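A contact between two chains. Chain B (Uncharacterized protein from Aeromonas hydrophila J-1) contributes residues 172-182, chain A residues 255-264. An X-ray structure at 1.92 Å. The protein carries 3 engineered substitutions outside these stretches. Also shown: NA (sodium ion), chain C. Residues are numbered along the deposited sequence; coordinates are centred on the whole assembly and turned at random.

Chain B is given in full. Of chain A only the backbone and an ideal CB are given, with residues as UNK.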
ATOM      1  N   THR B 172      13.026   6.459  40.931  1.00 42.17           N
ATOM      2  CA  THR B 172      13.195   5.548  39.780  1.00 42.26           C
ATOM      3  C   THR B 172      12.178   5.896  38.694  1.00 47.50           C
ATOM      4  O   THR B 172      12.523   5.851  37.521  1.00 44.11           O
ATOM      5  CB  THR B 172      12.929   4.104  40.188  1.00 52.28           C
ATOM      6  OG1 THR B 172      13.600   3.938  41.441  1.00 53.86           O
ATOM      7  CG2 THR B 172      13.369   3.109  39.140  1.00 50.18           C
ATOM      8  N   LEU B 173      10.940   6.169  39.094  1.00 42.35           N
ATOM      9  CA  LEU B 173       9.867   6.521  38.147  1.00 43.22           C
ATOM     10  C   LEU B 173      10.359   7.693  37.287  1.00 43.00           C
ATOM     11  O   LEU B 173      10.286   7.569  36.061  1.00 38.96           O
ATOM     12  CB  LEU B 173       8.604   6.828  38.948  1.00 42.14           C
ATOM     13  CG  LEU B 173       7.339   7.123  38.155  1.00 50.79           C
ATOM     14  CD1 LEU B 173       6.973   5.954  37.248  1.00 45.87           C
ATOM     15  CD2 LEU B 173       6.198   7.442  39.124  1.00 45.76           C
ATOM     16  N   THR B 174      10.877   8.765  37.893  1.00 43.34           N
ATOM     17  CA  THR B 174      11.417   9.949  37.159  1.00 47.69           C
ATOM     18  C   THR B 174      12.445   9.487  36.107  1.00 46.10           C
ATOM     19  O   THR B 174      12.276   9.839  34.935  1.00 42.27           O
ATOM     20  CB  THR B 174      11.981  11.003  38.125  1.00 52.45           C
ATOM     21  OG1 THR B 174      10.859  11.610  38.763  1.00 52.80           O
ATOM     22  CG2 THR B 174      12.788  12.098  37.448  1.00 58.14           C
ATOM     23  N   GLN B 175      13.422   8.655  36.478  1.00 47.22           N
ATOM     24  CA  GLN B 175      14.470   8.150  35.540  1.00 46.61           C
ATOM     25  C   GLN B 175      13.841   7.338  34.390  1.00 46.22           C
ATOM     26  O   GLN B 175      14.259   7.520  33.239  1.00 42.17           O
ATOM     27  CB  GLN B 175      15.461   7.251  36.278  1.00 49.82           C
ATOM     28  CG  GLN B 175      16.138   7.916  37.479  1.00 55.91           C
ATOM     29  CD  GLN B 175      16.848   6.909  38.360  1.00 61.89           C
ATOM     30  OE1 GLN B 175      16.818   5.699  38.107  1.00 65.96           O
ATOM     31  NE2 GLN B 175      17.462   7.390  39.433  1.00 59.25           N
ATOM     32  N   THR B 176      12.894   6.428  34.669  1.00 41.73           N
ATOM     33  CA  THR B 176      12.301   5.549  33.629  1.00 38.91           C
ATOM     34  C   THR B 176      11.418   6.405  32.708  1.00 37.32           C
ATOM     35  O   THR B 176      11.500   6.223  31.475  1.00 39.16           O
ATOM     36  CB  THR B 176      11.559   4.351  34.241  1.00 43.60           C
ATOM     37  OG1 THR B 176      12.483   3.652  35.060  1.00 41.25           O
ATOM     38  CG2 THR B 176      11.011   3.371  33.233  1.00 41.26           C
ATOM     39  N   GLN B 177      10.603   7.293  33.267  1.00 37.59           N
ATOM     40  CA  GLN B 177       9.745   8.205  32.480  1.00 41.96           C
ATOM     41  C   GLN B 177      10.636   9.022  31.522  1.00 40.98           C
ATOM     42  O   GLN B 177      10.270   9.160  30.372  1.00 38.61           O
ATOM     43  CB  GLN B 177       8.932   9.143  33.368  1.00 39.27           C
ATOM     44  CG  GLN B 177       7.769   8.482  34.078  1.00 47.78           C
ATOM     45  CD  GLN B 177       7.040   9.498  34.932  1.00 47.90           C
ATOM     46  OE1 GLN B 177       7.636  10.416  35.499  1.00 43.99           O
ATOM     47  NE2 GLN B 177       5.731   9.329  35.041  1.00 45.92           N
ATOM     48  N   ASN B 178      11.769   9.548  31.978  1.00 40.94           N
ATOM     49  CA  ASN B 178      12.682  10.340  31.105  1.00 45.17           C
ATOM     50  C   ASN B 178      13.246   9.439  29.995  1.00 42.54           C
ATOM     51  O   ASN B 178      13.378   9.912  28.847  1.00 44.47           O
ATOM     52  CB  ASN B 178      13.785  11.031  31.915  1.00 47.21           C
ATOM     53  CG  ASN B 178      13.241  12.123  32.813  1.00 53.50           C
ATOM     54  OD1 ASN B 178      12.194  12.709  32.521  1.00 53.08           O
ATOM     55  ND2 ASN B 178      13.963  12.408  33.898  1.00 50.05           N
ATOM     56  N   LYS B 179      13.553   8.182  30.300  1.00 38.42           N
ATOM     57  CA  LYS B 179      14.109   7.240  29.290  1.00 42.13           C
ATOM     58  C   LYS B 179      13.025   6.914  28.252  1.00 37.83           C
ATOM     59  O   LYS B 179      13.283   6.963  27.055  1.00 36.61           O
ATOM     60  CB  LYS B 179      14.591   5.956  29.951  1.00 40.76           C
ATOM     61  CG  LYS B 179      15.236   4.968  29.011  1.00 47.00           C
ATOM     62  CD  LYS B 179      15.796   3.746  29.728  1.00 56.98           C
ATOM     63  CE  LYS B 179      16.862   3.060  28.902  1.00 61.27           C
ATOM     64  NZ  LYS B 179      16.878   1.598  29.120  1.00 70.82           N
ATOM     65  N   VAL B 180      11.825   6.595  28.694  1.00 38.39           N
ATOM     66  CA  VAL B 180      10.716   6.264  27.755  1.00 37.68           C
ATOM     67  C   VAL B 180      10.443   7.479  26.887  1.00 37.60           C
ATOM     68  O   VAL B 180      10.327   7.303  25.663  1.00 39.32           O
ATOM     69  CB  VAL B 180       9.449   5.765  28.480  1.00 39.85           C
ATOM     70  CG1 VAL B 180       8.211   5.748  27.569  1.00 38.95           C
ATOM     71  CG2 VAL B 180       9.705   4.398  29.091  1.00 40.11           C
ATOM     72  N   SER B 181      10.379   8.656  27.487  1.00 39.03           N
ATOM     73  CA  SER B 181      10.137   9.926  26.764  1.00 42.66           C
ATOM     74  C   SER B 181      11.191  10.132  25.681  1.00 40.82           C
ATOM     75  O   SER B 181      10.833  10.505  24.568  1.00 41.68           O
ATOM     76  CB  SER B 181      10.110  11.100  27.693  1.00 50.00           C
ATOM     77  OG  SER B 181      10.238  12.315  26.961  1.00 59.88           O
ATOM     78  N   SER B 182      12.470  10.004  26.011  1.00 41.12           N
ATOM     79  CA  SER B 182      13.568  10.197  25.021  1.00 43.63           C
ATOM     80  C   SER B 182      13.443   9.186  23.875  1.00 38.87           C
ATOM     81  O   SER B 182      13.542   9.579  22.667  1.00 35.95           O
ATOM     82  CB  SER B 182      14.914  10.091  25.691  1.00 51.29           C
ATOM     83  OG  SER B 182      15.950  10.140  24.724  1.00 57.64           O
TER
ATOM     84  N   UNK A 255       2.741  14.257  43.861  1.00 35.30           N
ATOM     85  CA  UNK A 255       3.945  14.857  43.244  1.00 33.16           C
ATOM     86  C   UNK A 255       4.398  13.972  42.068  1.00 26.38           C
ATOM     87  O   UNK A 255       4.825  14.548  41.065  1.00 32.02           O
ATOM     88  CB  UNK A 255       5.070  15.008  44.269  1.00 33.16           C
ATOM     89  N   UNK A 256       4.306  12.649  42.148  1.00 31.23           N
ATOM     90  CA  UNK A 256       4.631  11.755  40.998  1.00 35.19           C
ATOM     91  C   UNK A 256       3.739  12.112  39.801  1.00 33.95           C
ATOM     92  O   UNK A 256       4.248  12.109  38.647  1.00 30.42           O
ATOM     93  CB  UNK A 256       4.442  10.284  41.375  1.00 35.19           C
ATOM     94  N   UNK A 257       2.468  12.451  40.033  1.00 34.01           N
ATOM     95  CA  UNK A 257       1.515  12.724  38.919  1.00 33.74           C
ATOM     96  C   UNK A 257       1.881  14.076  38.327  1.00 33.46           C
ATOM     97  O   UNK A 257       1.895  14.194  37.087  1.00 30.29           O
ATOM     98  CB  UNK A 257       0.060  12.715  39.393  1.00 33.74           C
ATOM     99  N   UNK A 258       2.180  15.072  39.175  1.00 33.65           N
ATOM    100  CA  UNK A 258       2.602  16.414  38.694  1.00 34.07           C
ATOM    101  C   UNK A 258       3.817  16.252  37.789  1.00 35.36           C
ATOM    102  O   UNK A 258       3.847  16.882  36.745  1.00 34.12           O
ATOM    103  CB  UNK A 258       2.927  17.350  39.860  1.00 34.07           C
ATOM    104  N   UNK A 259       4.799  15.454  38.197  1.00 33.00           N
ATOM    105  CA  UNK A 259       6.032  15.251  37.383  1.00 32.97           C
ATOM    106  C   UNK A 259       5.683  14.473  36.111  1.00 33.14           C
ATOM    107  O   UNK A 259       6.317  14.694  35.077  1.00 33.37           O
ATOM    108  CB  UNK A 259       7.102  14.503  38.181  1.00 32.97           C
ATOM    109  N   UNK A 260       4.739  13.542  36.178  1.00 35.36           N
ATOM    110  CA  UNK A 260       4.248  12.858  34.958  1.00 29.50           C
ATOM    111  C   UNK A 260       3.731  13.914  33.985  1.00 27.81           C
ATOM    112  O   UNK A 260       4.068  13.847  32.813  1.00 34.91           O
ATOM    113  CB  UNK A 260       3.149  11.846  35.288  1.00 29.50           C
ATOM    114  N   UNK A 261       2.914  14.869  34.409  1.00 32.32           N
ATOM    115  CA  UNK A 261       2.392  15.894  33.464  1.00 33.45           C
ATOM    116  C   UNK A 261       3.536  16.624  32.760  1.00 39.12           C
ATOM    117  O   UNK A 261       3.428  16.957  31.547  1.00 34.56           O
ATOM    118  CB  UNK A 261       1.512  16.907  34.199  1.00 33.45           C
ATOM    119  N   UNK A 262       4.564  16.979  33.531  1.00 33.46           N
ATOM    120  CA  UNK A 262       5.693  17.796  33.003  1.00 38.55           C
ATOM    121  C   UNK A 262       6.390  16.986  31.930  1.00 34.54           C
ATOM    122  O   UNK A 262       6.834  17.573  30.956  1.00 43.00           O
ATOM    123  CB  UNK A 262       6.679  18.191  34.105  1.00 38.55           C
ATOM    124  N   UNK A 263       6.471  15.677  32.110  1.00 36.51           N
ATOM    125  CA  UNK A 263       7.127  14.833  31.086  1.00 38.88           C
ATOM    126  C   UNK A 263       6.198  14.765  29.874  1.00 40.32           C
ATOM    127  O   UNK A 263       6.659  15.005  28.786  1.00 39.40           O
ATOM    128  CB  UNK A 263       7.433  13.432  31.620  1.00 38.88           C
ATOM    129  N   UNK A 264       4.922  14.447  30.088  1.00 39.92           N
ATOM    130  CA  UNK A 264       3.954  14.183  28.996  1.00 42.55           C
ATOM    131  C   UNK A 264       3.656  15.444  28.176  1.00 41.11           C
ATOM    132  O   UNK A 264       3.503  15.321  26.944  1.00 41.32           O
ATOM    133  CB  UNK A 264       2.649  13.629  29.571  1.00 42.55           C
TER
HETATM  134 NA    NA C 301       0.501  12.897  31.624  1.00 52.40          NA

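Both stretches are helical and run nearly parallel, their axes 16° apart and 10.4 Å at closest approach. At that spacing side chains of moderate size can meet, and chain B offers a row built from Leu B173, Thr B174, Gln B177, Asn B178 and Ser B181.

Position 255 has nothing of the chain B stretch within 5.5 Å of its ideal CB, so many helix-compatible residues would do; it is Leu A255, which makes no contact here. At 256 the CA-to-CB bond points sideways, yet the ideal CB lies 4.0 Å from Leu B173 CD2. A small or beta-branched residue would suit this apolar neighbour. The residue is Thr A256, whose CB packs 3.9 Å from Leu B173 CD2. At 257 CA-to-CB points away from the chain B stretch and 258 is out of reach of it; the contact places little demand on either, and they are Glu A257 and Val A258.

At 259 CA-to-CB points toward chain B, and the ideal CB is 4.8 Å from Thr B174 OG1 and 4.9 Å from Gln B177 OE1. Polar or long, flexible chains would fit beside these oxygens. Arg A259 is found: its CD comes 4.3 Å from Thr B174 OG1, a packing contact, while its guanidinium group bonds elsewhere in the structure.

At 260 CA-to-CB points sideways, yet the ideal CB comes closer to the chain B stretch than any other, 3.6 Å from Gln B177 NE2, an amide donor, so a short side chain with an acceptor is favoured: Ser, Thr or perhaps Asn. Thr A260 supplies it. Gln B177 NE2 donates to Thr A260 OG1 at 2.6 Å with an angle of 163°, and the hydroxyl in turn donates to its own helix, Thr A260 OG1 to Thr A256 O, at 2.8 Å. The hydroxyl is thus acceptor and donor at once. The other end of the Gln B177 amide is served by a water that donates from its O to Thr A256 O and to Gln B177 OE1, each at 2.8 Å, linking the helices a second time.

Positions 261 and 262 are out of reach of the chain B stretch, so this contact does not select a side chain at either and most helix-compatible residues would serve; they are Leu A261 and Gln A262.

At 263 CA-to-CB points toward chain B, with Gln B177 CB and Asn B178 OD1 each 4.9 Å from the ideal CB and Ser B181 CB at 5.3 Å. That gap suits a medium aliphatic residue such as Val, Ile or Leu. Val A263, chi1 t, fills it: CG1 sits 3.8 Å from Ser B181 CB and CG2 3.7 Å from Asn B178 OD1.

Position 264 points sideways, but the sodium ion nearby calls for an oxygen ligand. Asp A264 provides it, OD2 lying 2.4 Å from NA.

Chain A 255-264: LTEVRTLQVD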
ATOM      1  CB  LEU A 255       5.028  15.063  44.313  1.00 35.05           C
ATOM      2  CG  LEU A 255       6.337  15.675  43.803  1.00 36.14           C
ATOM      3  CD1 LEU A 255       6.101  17.059  43.205  1.00 36.61           C
ATOM      4  CD2 LEU A 255       7.356  15.730  44.946  1.00 38.78           C
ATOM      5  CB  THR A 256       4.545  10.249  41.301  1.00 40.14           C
ATOM      6  OG1 THR A 256       3.190   9.813  41.446  1.00 35.78           O
ATOM      7  CG2 THR A 256       5.360   9.835  42.511  1.00 39.72           C
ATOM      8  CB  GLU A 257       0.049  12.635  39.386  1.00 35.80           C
ATOM      9  CG  GLU A 257      -0.319  11.273  39.977  1.00 36.26           C
ATOM     10  CD  GLU A 257      -0.240  10.096  39.010  1.00 39.80           C
ATOM     11  OE1 GLU A 257      -0.048  10.323  37.810  1.00 39.19           O
ATOM     12  OE2 GLU A 257      -0.316   8.949  39.460  1.00 34.47           O
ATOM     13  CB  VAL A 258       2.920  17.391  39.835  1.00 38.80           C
ATOM     14  CG1 VAL A 258       3.595  18.651  39.314  1.00 42.98           C
ATOM     15  CG2 VAL A 258       1.665  17.736  40.595  1.00 40.90           C
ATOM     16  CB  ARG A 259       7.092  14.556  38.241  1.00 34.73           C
ATOM     17  CG  ARG A 259       7.609  15.541  39.278  1.00 36.54           C
ATOM     18  CD  ARG A 259       8.759  15.079  40.128  1.00 43.61           C
ATOM     19  NE  ARG A 259       9.202  16.264  40.868  1.00 42.78           N
ATOM     20  CZ  ARG A 259       9.772  16.202  42.047  1.00 43.16           C
ATOM     21  NH1 ARG A 259       9.916  15.020  42.596  1.00 42.55           N
ATOM     22  NH2 ARG A 259      10.147  17.297  42.684  1.00 43.00           N
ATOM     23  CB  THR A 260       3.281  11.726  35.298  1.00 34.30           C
ATOM     24  OG1 THR A 260       4.016  10.859  36.159  1.00 36.93           O
ATOM     25  CG2 THR A 260       2.822  10.953  34.070  1.00 36.03           C
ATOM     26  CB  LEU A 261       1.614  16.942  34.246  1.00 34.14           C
ATOM     27  CG  LEU A 261       0.246  16.569  34.744  1.00 35.90           C
ATOM     28  CD1 LEU A 261      -0.285  17.695  35.611  1.00 34.56           C
ATOM     29  CD2 LEU A 261      -0.703  16.268  33.585  1.00 38.31           C
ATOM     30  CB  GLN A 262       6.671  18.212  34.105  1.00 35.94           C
ATOM     31  CG  GLN A 262       5.985  19.033  35.165  1.00 35.06           C
ATOM     32  CD  GLN A 262       6.881  19.320  36.352  1.00 43.46           C
ATOM     33  OE1 GLN A 262       7.463  18.424  36.971  1.00 40.47           O
ATOM     34  NE2 GLN A 262       6.984  20.595  36.670  1.00 36.80           N
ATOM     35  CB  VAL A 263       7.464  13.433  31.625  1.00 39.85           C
ATOM     36  CG1 VAL A 263       7.900  12.511  30.508  1.00 44.55           C
ATOM     37  CG2 VAL A 263       8.530  13.479  32.705  1.00 42.24           C
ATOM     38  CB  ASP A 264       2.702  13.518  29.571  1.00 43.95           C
ATOM     39  CG  ASP A 264       2.980  12.078  30.000  1.00 44.96           C
ATOM     40  OD1 ASP A 264       4.100  11.554  29.726  1.00 51.60           O
ATOM     41  OD2 ASP A 264       2.092  11.468  30.598  1.00 39.38           O
TER
HETATM   42  O   HOH W   1       6.789  11.072  38.090  1.00 32.75           O
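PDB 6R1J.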